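Local coordinates for protein listeriolysin O (Listeria monocytogenes, PDB 4CDB) that perforates cholesterol-containing host membranes, changing shape after it binds them and assembling into an oligomeric pore complex that lyses the cell, at residues V106-L114 against F232-L241. Sequence-based numbering, arbitrary orientation.
Sequences VLPVKRDSL and FGKAVTKEQL. With NA (sodium ion), chain O.
Val109 reaches into the packed part of the contact with both methyls. CG2, set between the backbone N and the carbonyl carbon (chi1 of CG1 -67°), meets the edge of the Phe232 ring in its plane, 3.7 Å from CD1. CG1 lies 4.0 Å from Leu241 CD2, the two side chains crossing at about a right angle. Leu241 uses its other methyl, CD1, on a face of the same ring, displaced toward the rim, while Ile27 of helix 14-28 and Leu92 of strand 92-94 also touch Phe232. Beside this cluster the backbones meet at a single bridge between Arg111 and Phe232. Gly233 N donates to Lys110 O at 2.9 Å, and Val236 CG2 lies 3.8 Å from that oxygen. Arg111 points its CB away from 232-241, and its NE and NH2 donate to Phe231 O and Gly90 O.

The solvent side, marked by exposed Lys110, is looser; a sodium ion lies beside Val109 CG1. Lys110 leads its amino end away, and its backbone N donates to a water at 2.9 Å. That water lies 2.8 Å from the sodium, which Gln240 OE1 binds at 2.5 Å. Gln240 and Thr237 form a capping box starting helix 238-243, its reciprocal bonds (Gln240 N to Thr237 OG1, Thr237 N to Gln240 OE1) both long and weak; OE1 thus serves sodium and cap. The loop before strand 114-118 is joined to the 233-236 turn by one backbone bond and, through apolar Val109, to Phe232, Val236 and helical Leu241; the link to Gln240 runs through water and sodium, probably a more exchangeable bridge.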
loop_
_atom_site.group_PDB
_atom_site.type_symbol
_atom_site.label_atom_id
_atom_site.label_comp_id
_atom_site.label_asym_id
_atom_site.label_seq_id
_atom_site.Cartn_x
_atom_site.Cartn_y
_atom_site.Cartn_z
ATOM N N VAL A 106 5.583 5.619 -28.579
ATOM C CA VAL A 106 5.970 6.978 -28.937
ATOM C C VAL A 106 5.875 7.193 -30.443
ATOM O O VAL A 106 6.387 6.390 -31.223
ATOM C CB VAL A 106 7.400 7.302 -28.458
ATOM C CG1 VAL A 106 7.838 8.672 -28.959
ATOM C CG2 VAL A 106 7.470 7.245 -26.945
ATOM N N LEU A 107 5.211 8.273 -30.846
ATOM C CA LEU A 107 5.101 8.615 -32.260
ATOM C C LEU A 107 6.457 9.026 -32.825
ATOM O O LEU A 107 7.021 10.044 -32.421
ATOM C CB LEU A 107 4.094 9.747 -32.468
ATOM C CG LEU A 107 2.671 9.516 -31.964
ATOM C CD1 LEU A 107 1.779 10.690 -32.333
ATOM C CD2 LEU A 107 2.115 8.225 -32.527
ATOM N N PRO A 108 6.981 8.237 -33.773
ATOM C CA PRO A 108 8.294 8.507 -34.366
ATOM C C PRO A 108 8.236 9.540 -35.496
ATOM O O PRO A 108 8.694 9.265 -36.607
ATOM C CB PRO A 108 8.697 7.142 -34.918
ATOM C CG PRO A 108 7.392 6.521 -35.318
ATOM C CD PRO A 108 6.369 7.012 -34.319
ATOM N N VAL A 109 7.685 10.715 -35.209
ATOM C CA VAL A 109 7.616 11.787 -36.199
ATOM C C VAL A 109 8.594 12.906 -35.869
ATOM O O VAL A 109 9.003 13.071 -34.719
ATOM C CB VAL A 109 6.202 12.398 -36.282
ATOM C CG1 VAL A 109 5.217 11.393 -36.847
ATOM C CG2 VAL A 109 5.753 12.884 -34.911
ATOM N N LYS A 110 8.967 13.679 -36.883
ATOM C CA LYS A 110 9.813 14.844 -36.665
ATOM C C LYS A 110 9.048 15.918 -35.901
ATOM O O LYS A 110 7.820 15.993 -35.973
ATOM C CB LYS A 110 10.342 15.387 -37.990
ATOM C CG LYS A 110 11.483 14.564 -38.568
ATOM C CD LYS A 110 11.395 14.505 -40.086
ATOM C CE LYS A 110 12.742 14.153 -40.709
ATOM N NZ LYS A 110 12.651 14.086 -42.196
ATOM N N ARG A 111 9.785 16.745 -35.167
ATOM C CA ARG A 111 9.179 17.675 -34.226
ATOM C C ARG A 111 9.472 19.126 -34.581
ATOM O O ARG A 111 10.478 19.426 -35.221
ATOM C CB ARG A 111 9.693 17.383 -32.814
ATOM C CG ARG A 111 9.431 15.965 -32.338
ATOM C CD ARG A 111 7.942 15.703 -32.215
ATOM N NE ARG A 111 7.304 16.684 -31.344
ATOM C CZ ARG A 111 7.273 16.601 -30.018
ATOM N NH1 ARG A 111 7.837 15.574 -29.402
ATOM N NH2 ARG A 111 6.674 17.547 -29.309
ATOM N N ASP A 112 8.584 20.022 -34.159
ATOM C CA ASP A 112 8.841 21.451 -34.262
ATOM C C ASP A 112 9.433 21.923 -32.935
ATOM O O ASP A 112 10.144 21.172 -32.267
ATOM C CB ASP A 112 7.555 22.210 -34.595
ATOM C CG ASP A 112 7.815 23.536 -35.304
ATOM O OD1 ASP A 112 8.911 24.112 -35.133
ATOM O OD2 ASP A 112 6.912 24.003 -36.029
ATOM N N SER A 113 9.133 23.158 -32.545
ATOM C CA SER A 113 9.688 23.720 -31.319
ATOM C C SER A 113 8.709 23.667 -30.149
ATOM O O SER A 113 7.495 23.585 -30.346
ATOM C CB SER A 113 10.139 25.165 -31.549
ATOM O OG SER A 113 9.037 25.985 -31.894
ATOM N N LEU A 114 9.251 23.704 -28.936
ATOM C CA LEU A 114 8.444 23.824 -27.724
ATOM C C LEU A 114 9.190 24.609 -26.647
ATOM O O LEU A 114 10.408 24.781 -26.726
ATOM C CB LEU A 114 8.011 22.447 -27.197
ATOM C CG LEU A 114 9.025 21.317 -26.982
ATOM C CD1 LEU A 114 9.954 21.566 -25.798
ATOM C CD2 LEU A 114 8.291 19.998 -26.803
ATOM N N PHE A 232 4.237 19.064 -34.475
ATOM C CA PHE A 232 4.780 18.281 -35.578
ATOM C C PHE A 232 5.703 19.096 -36.471
ATOM O O PHE A 232 5.508 20.299 -36.647
ATOM C CB PHE A 232 3.647 17.679 -36.407
ATOM C CG PHE A 232 2.762 16.756 -35.628
ATOM C CD1 PHE A 232 3.166 15.460 -35.353
ATOM C CD2 PHE A 232 1.528 17.184 -35.163
ATOM C CE1 PHE A 232 2.352 14.605 -34.630
ATOM C CE2 PHE A 232 0.713 16.335 -34.442
ATOM C CZ PHE A 232 1.124 15.046 -34.174
ATOM N N GLY A 233 6.710 18.430 -37.032
ATOM C CA GLY A 233 7.596 19.056 -37.996
ATOM C C GLY A 233 6.837 19.458 -39.247
ATOM O O GLY A 233 5.771 18.908 -39.535
ATOM N N LYS A 234 7.390 20.409 -39.994
ATOM C CA LYS A 234 6.704 20.968 -41.153
ATOM C C LYS A 234 6.538 19.972 -42.298
ATOM O O LYS A 234 5.782 20.224 -43.236
ATOM C CB LYS A 234 7.436 22.212 -41.654
ATOM C CG LYS A 234 8.854 21.948 -42.128
ATOM C CD LYS A 234 9.570 23.253 -42.436
ATOM C CE LYS A 234 10.993 23.009 -42.915
ATOM N NZ LYS A 234 11.739 24.279 -43.153
ATOM N N ALA A 235 7.243 18.847 -42.224
ATOM C CA ALA A 235 7.165 17.834 -43.272
ATOM C C ALA A 235 6.136 16.749 -42.958
ATOM O O ALA A 235 5.869 15.883 -43.791
ATOM C CB ALA A 235 8.530 17.213 -43.515
ATOM N N VAL A 236 5.567 16.792 -41.757
ATOM C CA VAL A 236 4.588 15.788 -41.352
ATOM C C VAL A 236 3.230 16.074 -41.990
ATOM O O VAL A 236 2.806 17.230 -42.079
ATOM C CB VAL A 236 4.443 15.721 -39.817
ATOM C CG1 VAL A 236 3.484 14.604 -39.414
ATOM C CG2 VAL A 236 5.804 15.516 -39.163
ATOM N N THR A 237 2.560 15.017 -42.443
ATOM C CA THR A 237 1.238 15.143 -43.047
ATOM C C THR A 237 0.210 14.290 -42.309
ATOM O O THR A 237 0.565 13.440 -41.490
ATOM C CB THR A 237 1.254 14.742 -44.540
ATOM O OG1 THR A 237 1.632 13.367 -44.669
ATOM C CG2 THR A 237 2.236 15.606 -45.310
ATOM N N LYS A 238 -1.063 14.533 -42.605
ATOM C CA LYS A 238 -2.158 13.756 -42.039
ATOM C C LYS A 238 -2.036 12.293 -42.447
ATOM O O LYS A 238 -2.307 11.392 -41.653
ATOM C CB LYS A 238 -3.501 14.326 -42.504
ATOM C CG LYS A 238 -4.691 13.399 -42.295
ATOM C CD LYS A 238 -5.989 14.048 -42.758
ATOM C CE LYS A 238 -5.893 14.516 -44.202
ATOM N NZ LYS A 238 -7.140 15.190 -44.658
ATOM N N GLU A 239 -1.614 12.067 -43.687
ATOM C CA GLU A 239 -1.458 10.714 -44.212
ATOM C C GLU A 239 -0.432 9.916 -43.418
ATOM O O GLU A 239 -0.632 8.736 -43.140
ATOM C CB GLU A 239 -1.069 10.745 -45.693
ATOM C CG GLU A 239 -2.216 11.059 -46.639
ATOM C CD GLU A 239 -2.733 12.478 -46.500
ATOM O OE1 GLU A 239 -1.962 13.360 -46.066
ATOM O OE2 GLU A 239 -3.913 12.711 -46.832
ATOM N N GLN A 240 0.669 10.565 -43.057
ATOM C CA GLN A 240 1.702 9.913 -42.263
ATOM C C GLN A 240 1.185 9.524 -40.881
ATOM O O GLN A 240 1.463 8.428 -40.396
ATOM C CB GLN A 240 2.938 10.808 -42.146
ATOM C CG GLN A 240 3.619 11.084 -43.478
ATOM C CD GLN A 240 4.691 12.153 -43.378
ATOM O OE1 GLN A 240 5.012 12.626 -42.287
ATOM N NE2 GLN A 240 5.248 12.543 -44.519
ATOM N N LEU A 241 0.429 10.422 -40.258
ATOM C CA LEU A 241 -0.133 10.166 -38.936
ATOM C C LEU A 241 -1.124 9.007 -38.963
ATOM O O LEU A 241 -1.157 8.193 -38.043
ATOM C CB LEU A 241 -0.806 11.422 -38.380
ATOM C CG LEU A 241 0.118 12.606 -38.092
ATOM C CD1 LEU A 241 -0.660 13.753 -37.465
ATOM C CD2 LEU A 241 1.277 12.180 -37.201
HETATM NA NA NA O . 5.844 11.297 -40.344
HETATM O O HOH W 1 8.228 12.519 -39.472
#